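Local structure of chromosome replication initiation inhibitor protein (Agrobacterium tumefaciens, 3FD3) at residues A[81-86]-A[99-104]; A[110-115]-A[124-129]; A[139-144]-A[148-153]. The protein is probably a DNA-binding transcription factor of the LysR family, represented here by its C-terminal substrate-binding (effector) domain. All coordinates share one frame; numbering follows the deposited sequence. Where two conformers were deposited one is given.

Interaction 1 (A[81-86]-A[99-104]); sequences PDFMAR and RAPGLT
Phe83, in the helix that begins at 81, and Ala100, in the chain leading into strand 102-104, mark the closest backbone approach, with their CA atoms 8.7 Å apart. At this spacing the backbones do not meet, and the Phe83 side chain reaches across to Ala100 CB and to both ring and carbonyl of Pro101. Its CG lies anti to the backbone N (chi1 -170°), which carries the ring off the helix toward Ala100 and Pro101. The far end of the ring does the touching: Phe83 CZ lies 4.1 Å from Ala100 CB and 3.9 Å from Pro101 CD, with CE2 of the same ring also near Pro101 CD. The two rings meet obliquely. In the LysR effector domain, which shares the fold of periplasmic binding proteins, this joins helix 81-87 to the lead-in of a strand that pairs in parallel with 128-130. The polar part of the contact is the Pro101 carbonyl, whose O approaches Phe83 CZ to 3.2 Å and is also hydrogen-bonded to the backbone of Trp147. All three touching residues are buried. Phe88 touches both Phe83 and Ala100, while Pro101 packs on Arg1 of the second subunit.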
loop_
_atom_site.group_PDB
_atom_site.type_symbol
_atom_site.label_atom_id
_atom_site.label_comp_id
_atom_site.label_asym_id
_atom_site.label_seq_id
_atom_site.Cartn_x
_atom_site.Cartn_y
_atom_site.Cartn_z
ATOM N N PRO A 81 11.086 7.219 18.825
ATOM C CA PRO A 81 11.577 7.610 20.158
ATOM C C PRO A 81 10.661 8.588 20.920
ATOM O O PRO A 81 10.444 8.439 22.120
ATOM C CB PRO A 81 12.923 8.264 19.838
ATOM C CG PRO A 81 13.394 7.536 18.638
ATOM C CD PRO A 81 12.141 7.367 17.806
ATOM N N ASP A 82 10.093 9.555 20.206
ATOM C CA ASP A 82 9.168 10.504 20.810
ATOM C C ASP A 82 7.886 9.795 21.257
ATOM O O ASP A 82 7.389 10.105 22.308
ATOM C CB ASP A 82 8.834 11.646 19.845
ATOM C CG ASP A 82 7.743 12.596 20.390
ATOM O OD1 ASP A 82 8.007 13.258 21.374
ATOM O OD2 ASP A 82 6.621 12.595 19.824
ATOM N N PHE A 83 7.375 8.852 20.460
ATOM C CA PHE A 83 6.225 8.046 20.883
ATOM C C PHE A 83 6.495 7.320 22.199
ATOM O O PHE A 83 5.654 7.306 23.116
ATOM C CB PHE A 83 5.794 7.056 19.805
ATOM C CG PHE A 83 4.494 6.402 20.106
ATOM C CD1 PHE A 83 4.435 5.293 20.929
ATOM C CD2 PHE A 83 3.328 6.925 19.597
ATOM C CE1 PHE A 83 3.234 4.718 21.225
ATOM C CE2 PHE A 83 2.143 6.371 19.890
ATOM C CZ PHE A 83 2.082 5.254 20.696
HETATM N N MSE A 84 7.671 6.694 22.280
HETATM C CA MSE A 84 8.056 5.970 23.472
HETATM C C MSE A 84 8.131 6.934 24.667
HETATM O O MSE A 84 7.691 6.615 25.793
HETATM C CB MSE A 84 9.425 5.272 23.280
HETATM C CG MSE A 84 9.518 4.250 22.190
HETATM SE SE MSE A 84 8.361 2.726 22.434
HETATM C CE MSE A 84 9.170 2.025 24.007
ATOM N N ALA A 85 8.698 8.115 24.432
ATOM C CA ALA A 85 8.855 9.091 25.497
ATOM C C ALA A 85 7.519 9.592 26.041
ATOM O O ALA A 85 7.377 9.832 27.238
ATOM C CB ALA A 85 9.699 10.268 25.014
ATOM N N ARG A 86 6.560 9.787 25.146
ATOM C CA ARG A 86 5.274 10.366 25.523
ATOM C C ARG A 86 4.367 9.329 26.181
ATOM O O ARG A 86 3.634 9.649 27.101
ATOM C CB ARG A 86 4.595 10.919 24.282
ATOM C CG ARG A 86 5.237 12.206 23.764
ATOM C CD ARG A 86 4.628 12.591 22.468
ATOM N NE ARG A 86 3.242 12.990 22.639
ATOM C CZ ARG A 86 2.254 12.749 21.773
ATOM N NH1 ARG A 86 2.464 11.970 20.703
ATOM N NH2 ARG A 86 1.019 13.198 22.048
ATOM N N ARG A 99 -3.558 2.967 27.217
ATOM C CA ARG A 99 -3.673 4.377 26.864
ATOM C C ARG A 99 -2.913 4.836 25.607
ATOM O O ARG A 99 -3.240 5.885 25.076
ATOM C CB ARG A 99 -3.226 5.231 28.049
ATOM C CG ARG A 99 -4.066 4.984 29.288
ATOM C CD ARG A 99 -3.571 5.805 30.440
ATOM N NE ARG A 99 -4.528 5.816 31.543
ATOM C CZ ARG A 99 -5.599 6.618 31.623
ATOM N NH1 ARG A 99 -5.895 7.478 30.644
ATOM N NH2 ARG A 99 -6.394 6.551 32.687
ATOM N N ALA A 100 -1.909 4.087 25.152
ATOM C CA ALA A 100 -1.052 4.506 24.044
ATOM C C ALA A 100 -1.752 4.188 22.718
ATOM O O ALA A 100 -2.281 3.087 22.580
ATOM C CB ALA A 100 0.269 3.766 24.102
ATOM N N PRO A 101 -1.738 5.115 21.742
ATOM C CA PRO A 101 -2.383 4.787 20.462
ATOM C C PRO A 101 -1.649 3.694 19.693
ATOM O O PRO A 101 -0.494 3.865 19.309
ATOM C CB PRO A 101 -2.316 6.110 19.677
ATOM C CG PRO A 101 -2.215 7.138 20.704
ATOM C CD PRO A 101 -1.397 6.544 21.821
ATOM N N GLY A 102 -2.342 2.590 19.448
ATOM C CA GLY A 102 -1.828 1.553 18.582
ATOM C C GLY A 102 -2.143 1.839 17.129
ATOM O O GLY A 102 -2.902 2.783 16.784
ATOM N N LEU A 103 -1.601 0.971 16.283
ATOM C CA LEU A 103 -1.973 0.880 14.882
ATOM C C LEU A 103 -2.521 -0.530 14.631
ATOM O O LEU A 103 -1.893 -1.524 15.027
ATOM C CB LEU A 103 -0.769 1.113 13.977
ATOM C CG LEU A 103 -0.009 2.408 14.193
ATOM C CD1 LEU A 103 1.346 2.402 13.452
ATOM C CD2 LEU A 103 -0.884 3.619 13.760
ATOM N N THR A 104 -3.677 -0.606 13.982
ATOM C CA THR A 104 -4.316 -1.892 13.644
ATOM C C THR A 104 -4.724 -1.844 12.169
ATOM O O THR A 104 -5.274 -0.858 11.701
ATOM C CB THR A 104 -5.514 -2.192 14.571
ATOM O OG1 THR A 104 -5.120 -2.040 15.955
ATOM C CG2 THR A 104 -6.042 -3.643 14.346
#

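Interaction 2 (A[110-115]-A[124-129]); sequences RLQASW and VSYPTH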
loop_
_atom_site.group_PDB
_atom_site.type_symbol
_atom_site.label_atom_id
_atom_site.label_comp_id
_atom_site.label_asym_id
_atom_site.label_seq_id
_atom_site.Cartn_x
_atom_site.Cartn_y
_atom_site.Cartn_z
ATOM N N ARG A 110 -4.691 -9.429 14.162
ATOM C CA ARG A 110 -4.468 -9.884 15.535
ATOM C C ARG A 110 -3.028 -9.709 15.993
ATOM O O ARG A 110 -2.674 -10.112 17.105
ATOM C CB ARG A 110 -4.866 -11.363 15.681
ATOM C CG ARG A 110 -6.355 -11.598 15.594
ATOM C CD ARG A 110 -6.705 -13.083 15.704
ATOM N NE ARG A 110 -6.483 -13.622 17.049
ATOM C CZ ARG A 110 -5.769 -14.712 17.315
ATOM N NH1 ARG A 110 -5.201 -15.395 16.331
ATOM N NH2 ARG A 110 -5.629 -15.122 18.567
ATOM N N LEU A 111 -2.185 -9.106 15.157
ATOM C CA LEU A 111 -0.748 -9.054 15.478
ATOM C C LEU A 111 -0.384 -8.236 16.724
ATOM O O LEU A 111 0.473 -8.637 17.511
ATOM C CB LEU A 111 0.076 -8.574 14.269
ATOM C CG LEU A 111 -0.018 -9.394 12.979
ATOM C CD1 LEU A 111 1.105 -8.950 12.016
ATOM C CD2 LEU A 111 0.013 -10.912 13.207
ATOM N N GLN A 112 -1.012 -7.085 16.914
ATOM C CA GLN A 112 -0.707 -6.280 18.087
ATOM C C GLN A 112 -1.198 -7.017 19.335
ATOM O O GLN A 112 -0.498 -7.059 20.338
ATOM C CB GLN A 112 -1.389 -4.918 18.027
ATOM C CG GLN A 112 -0.730 -3.943 17.057
ATOM C CD GLN A 112 -0.869 -4.331 15.597
ATOM O OE1 GLN A 112 0.096 -4.257 14.840
ATOM N NE2 GLN A 112 -2.082 -4.690 15.183
ATOM N N ALA A 113 -2.395 -7.587 19.251
ATOM C CA ALA A 113 -2.990 -8.329 20.374
ATOM C C ALA A 113 -2.111 -9.522 20.747
ATOM O O ALA A 113 -1.841 -9.792 21.927
ATOM C CB ALA A 113 -4.406 -8.800 20.026
ATOM N N SER A 114 -1.661 -10.238 19.729
ATOM C CA SER A 114 -0.797 -11.388 19.920
ATOM C C SER A 114 0.543 -10.980 20.551
ATOM O O SER A 114 1.007 -11.613 21.492
ATOM C CB SER A 114 -0.547 -12.083 18.581
ATOM O OG SER A 114 0.226 -13.231 18.829
ATOM N N TRP A 115 1.139 -9.914 20.034
ATOM C CA TRP A 115 2.394 -9.394 20.571
ATOM C C TRP A 115 2.247 -9.024 22.045
ATOM O O TRP A 115 3.070 -9.411 22.867
ATOM C CB TRP A 115 2.905 -8.189 19.755
ATOM C CG TRP A 115 4.168 -7.655 20.324
ATOM C CD1 TRP A 115 5.434 -8.124 20.091
ATOM C CD2 TRP A 115 4.297 -6.608 21.270
ATOM N NE1 TRP A 115 6.347 -7.420 20.830
ATOM C CE2 TRP A 115 5.673 -6.480 21.566
ATOM C CE3 TRP A 115 3.381 -5.763 21.921
ATOM C CZ2 TRP A 115 6.156 -5.536 22.468
ATOM C CZ3 TRP A 115 3.865 -4.832 22.812
ATOM C CH2 TRP A 115 5.240 -4.740 23.095
ATOM N N VAL A 124 -4.223 -7.088 26.844
ATOM C CA VAL A 124 -4.574 -5.719 27.172
ATOM C C VAL A 124 -5.346 -5.133 26.006
ATOM O O VAL A 124 -4.902 -5.230 24.870
ATOM C CB VAL A 124 -3.313 -4.847 27.433
ATOM C CG1 VAL A 124 -3.716 -3.431 27.828
ATOM C CG2 VAL A 124 -2.423 -5.487 28.497
ATOM N N SER A 125 -6.489 -4.505 26.288
ATOM C CA SER A 125 -7.246 -3.814 25.250
ATOM C C SER A 125 -6.664 -2.421 25.022
ATOM O O SER A 125 -6.681 -1.572 25.919
ATOM C CB SER A 125 -8.714 -3.694 25.634
ATOM O OG SER A 125 -9.450 -3.151 24.556
ATOM N N TYR A 126 -6.208 -2.179 23.801
ATOM C CA TYR A 126 -5.451 -0.966 23.463
ATOM C C TYR A 126 -6.280 -0.068 22.540
ATOM O O TYR A 126 -6.983 -0.574 21.668
ATOM C CB TYR A 126 -4.097 -1.330 22.829
ATOM C CG TYR A 126 -4.177 -1.996 21.486
ATOM C CD1 TYR A 126 -4.384 -3.370 21.368
ATOM C CD2 TYR A 126 -4.027 -1.257 20.317
ATOM C CE1 TYR A 126 -4.464 -3.993 20.115
ATOM C CE2 TYR A 126 -4.119 -1.856 19.064
ATOM C CZ TYR A 126 -4.341 -3.229 18.960
ATOM O OH TYR A 126 -4.425 -3.807 17.701
ATOM N N PRO A 127 -6.194 1.262 22.723
ATOM C CA PRO A 127 -6.865 2.165 21.785
ATOM C C PRO A 127 -6.069 2.178 20.491
ATOM O O PRO A 127 -4.855 1.983 20.506
ATOM C CB PRO A 127 -6.797 3.522 22.493
ATOM C CG PRO A 127 -5.601 3.454 23.338
ATOM C CD PRO A 127 -5.452 2.013 23.752
ATOM N N THR A 128 -6.728 2.377 19.366
ATOM C CA THR A 128 -6.002 2.247 18.120
ATOM C C THR A 128 -6.477 3.169 17.042
ATOM O O THR A 128 -7.660 3.504 16.946
ATOM C CB THR A 128 -6.076 0.770 17.597
ATOM O OG1 THR A 128 -5.052 0.537 16.623
ATOM C CG2 THR A 128 -7.454 0.460 16.992
ATOM N N HIS A 129 -5.536 3.540 16.191
ATOM C CA HIS A 129 -5.872 4.027 14.872
ATOM C C HIS A 129 -6.068 2.812 13.960
ATOM O O HIS A 129 -5.487 1.760 14.199
ATOM C CB HIS A 129 -4.738 4.870 14.277
ATOM C CG HIS A 129 -4.272 5.998 15.132
ATOM N ND1 HIS A 129 -5.003 7.159 15.297
ATOM C CD2 HIS A 129 -3.110 6.186 15.803
ATOM C CE1 HIS A 129 -4.320 7.999 16.058
ATOM N NE2 HIS A 129 -3.178 7.426 16.398
HETATM O O HOH W 1 -4.114 -6.631 16.903
#
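Gln112, near the start of helix 111-120, meets the phenol end of Tyr126, which lies in the chain running up to strand 128-130. Strand 102-104, this helix and strand 128-130 form a beta-alpha-beta crossover, the two strands being parallel neighbours, so the contact ties the connecting helix to the approach of its second strand. Tyr126 contributes the most buried surface and Gln112 the next share, with Ala113 at the margin. The aliphatic base of Gln112 does the touching: its CB lies 3.2 Å from Tyr126 OH and 3.5 Å from Tyr126 CZ, and CG follows a little further off. The chain then bends at chi2 (68°), turning the Gln112 amide away from a stack on the tyrosine; amide and ring planes stand 68° apart. On the tyrosine side, chi1 of 66° places CG between the backbone N and the carbonyl carbon, and the ring reaches across to the helix with the carbonyl O of Val124 in its plane at the edge. Ile116, one turn further along the helix, also packs against the Tyr126 side chain.

Polar ends are held from several directions. Tyr126 OH is hydrogen-bonded to Thr104 OG1 in the neighbouring strand. Gln112 NE2 bonds to Asp109 and its OE1 accepts from the backbone N of Leu149, which fixes the rotation of the amide and links the helix start to the strand that carries the calcium ligand. Between helix and tyrosine sits a water that accepts a bond from Ala113 N at 3.1 Å, lies 3.0 Å from Tyr126 OH in a hydrogen bond, and takes a weak one from Gln112 NE2 at 3.3 Å.

Interaction 3 (A[139-144]-A[148-153]); sequences KASLAG and GLNPVQ. With CA (calcium ion), chain B.
Ser141, on the last turn of helix 134-142, and Asn150, in strand 148-151, make the tight part of this contact through a single hydrogen bond. Asn150 ND2 donates to Ser141 OG at 3.2 Å, with an N-H...O angle of 158° and the serine oxygen only 13° out of the amide plane, so the bond is fairly straight and well aligned. Both side chains point across the gap. In each, the first torsion sets the outer group beside its own backbone N and anti to the carbonyl carbon. Phe137 and Val138 of the same helix pack on Asn150, and Leu103 lies against Ser141, so the pair is buried.

Elsewhere the two segments are held apart. The closest CA atoms, those of Ser141 and Gly148, are 7.1 Å from each other, and Gly148 brings no side chain to the contact. The helix ends in a Schellman motif: Gly144 takes positive phi, and its N bonds back to Ser141 O at 3.2 Å. This end is the open side: Ala143 is exposed, and it packs on Ser22 of the second subunit.

Strand alternation sends Leu149 the other way from Asn150, onto Ala77 of strand 66-79, the neighbour of 148-151 in the main mixed sheet. The Leu149 carbonyl O binds a calcium ion at 2.4 Å, together with two waters and one further ligand from elsewhere in the structure. The serine hydroxyl also bonds to the carbonyl of Phe137 and can act there only as donor; it thus both gives and accepts, while Asn150 ND2 has a second partner in Thr78 OG1, which together should lock the amide in one orientation.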
loop_
_atom_site.group_PDB
_atom_site.type_symbol
_atom_site.label_atom_id
_atom_site.label_comp_id
_atom_site.label_asym_id
_atom_site.label_seq_id
_atom_site.Cartn_x
_atom_site.Cartn_y
_atom_site.Cartn_z
ATOM N N LYS A 139 5.026 4.425 7.855
ATOM C CA LYS A 139 5.020 5.890 7.912
ATOM C C LYS A 139 4.422 6.422 9.210
ATOM O O LYS A 139 4.949 7.370 9.804
ATOM C CB LYS A 139 4.240 6.477 6.743
ATOM C CG LYS A 139 4.887 6.374 5.419
ATOM C CD LYS A 139 4.181 7.318 4.404
ATOM C CE LYS A 139 4.704 7.114 2.995
ATOM N NZ LYS A 139 4.749 5.652 2.631
ATOM N N ALA A 140 3.329 5.811 9.656
ATOM C CA ALA A 140 2.659 6.235 10.888
ATOM C C ALA A 140 3.549 5.984 12.096
ATOM O O ALA A 140 3.580 6.770 13.036
ATOM C CB ALA A 140 1.363 5.478 11.042
ATOM N N SER A 141 4.274 4.869 12.073
ATOM C CA SER A 141 5.217 4.537 13.148
ATOM C C SER A 141 6.341 5.554 13.210
ATOM O O SER A 141 6.647 6.089 14.292
ATOM C CB SER A 141 5.807 3.144 12.948
ATOM O OG SER A 141 4.789 2.161 12.875
ATOM N N LEU A 142 6.910 5.881 12.042
ATOM C CA LEU A 142 7.985 6.865 11.953
ATOM C C LEU A 142 7.522 8.272 12.381
ATOM O O LEU A 142 8.292 9.020 12.964
ATOM C CB LEU A 142 8.512 6.936 10.522
ATOM C CG LEU A 142 9.386 5.787 10.057
ATOM C CD1 LEU A 142 9.486 5.822 8.519
ATOM C CD2 LEU A 142 10.807 5.899 10.739
ATOM N N ALA A 143 6.272 8.603 12.060
ATOM C CA ALA A 143 5.706 9.917 12.323
ATOM C C ALA A 143 5.278 10.087 13.769
ATOM O O ALA A 143 4.777 11.161 14.140
ATOM C CB ALA A 143 4.528 10.173 11.401
ATOM N N GLY A 144 5.443 9.055 14.598
ATOM C CA GLY A 144 5.076 9.152 16.027
ATOM C C GLY A 144 3.584 9.047 16.317
ATOM O O GLY A 144 3.095 9.495 17.353
ATOM N N GLY A 148 3.031 -0.288 16.340
ATOM C CA GLY A 148 2.439 -1.431 15.677
ATOM C C GLY A 148 3.474 -2.420 15.213
ATOM O O GLY A 148 4.674 -2.168 15.318
ATOM N N LEU A 149 2.981 -3.559 14.721
ATOM C CA LEU A 149 3.858 -4.617 14.223
ATOM C C LEU A 149 4.165 -4.374 12.752
ATOM O O LEU A 149 3.253 -4.246 11.921
ATOM C CB LEU A 149 3.217 -5.981 14.431
ATOM C CG LEU A 149 3.354 -6.619 15.826
ATOM C CD1 LEU A 149 4.772 -7.096 16.078
ATOM C CD2 LEU A 149 2.948 -5.627 16.945
ATOM N N ASN A 150 5.447 -4.271 12.433
ATOM C CA ASN A 150 5.894 -4.042 11.080
ATOM C C ASN A 150 6.866 -5.137 10.652
ATOM O O ASN A 150 7.729 -5.559 11.450
ATOM C CB ASN A 150 6.621 -2.702 10.993
ATOM C CG ASN A 150 5.710 -1.541 11.206
ATOM O OD1 ASN A 150 4.836 -1.294 10.390
ATOM N ND2 ASN A 150 5.907 -0.802 12.312
ATOM N N PRO A 151 6.771 -5.586 9.408
ATOM C CA PRO A 151 7.766 -6.551 8.929
ATOM C C PRO A 151 9.211 -6.031 9.040
ATOM O O PRO A 151 9.474 -4.845 8.749
ATOM C CB PRO A 151 7.384 -6.742 7.461
ATOM C CG PRO A 151 5.987 -6.305 7.345
ATOM C CD PRO A 151 5.780 -5.249 8.364
ATOM N N VAL A 152 10.126 -6.914 9.443
ATOM C CA VAL A 152 11.518 -6.561 9.674
ATOM C C VAL A 152 12.166 -5.919 8.445
ATOM O O VAL A 152 12.983 -4.995 8.590
ATOM C CB VAL A 152 12.372 -7.797 10.131
ATOM C CG1 VAL A 152 12.391 -8.921 9.075
ATOM C CG2 VAL A 152 13.788 -7.348 10.514
ATOM N N GLN A 153 11.762 -6.360 7.259
ATOM C CA GLN A 153 12.361 -5.862 6.013
ATOM C C GLN A 153 12.123 -4.355 5.863
ATOM O O GLN A 153 12.927 -3.653 5.254
ATOM C CB GLN A 153 11.792 -6.585 4.782
ATOM C CG GLN A 153 12.092 -8.062 4.683
ATOM C CD GLN A 153 11.230 -8.959 5.558
ATOM O OE1 GLN A 153 10.264 -8.513 6.139
ATOM N NE2 GLN A 153 11.596 -10.268 5.638
HETATM CA CA CA B . 1.303 -4.728 10.583
HETATM O O HOH W 2 2.274 -4.244 8.433
HETATM O O HOH W 3 -0.146 -5.331 12.248
#

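In the fold
The three contacts cluster in one half of the effector domain, their centres 11 to 14 Å apart. Strand 102-104 joins interaction 1 to both others: Thr104 OG1, 2.6 Å from Tyr126 OH, also lies 2.7 Å from Thr128 OG1 of interaction 2, while Leu103 CD1 packs 3.5 Å from Ser141 OG of interaction 3. Interactions 2 and 3 meet near the calcium ion: the Gln112 bond, 3.0 Å from OE1 to Leu149 N, ties the crossover helix to the strand whose Leu149 carbonyl binds the metal. The Gln112 side chain itself stays about 4 Å from the calcium at its nearest atom, beyond direct ligation. Interaction 1 stands further off, the Phe83 side chain being about 11 Å from that of Leu149. All three reach the second subunit.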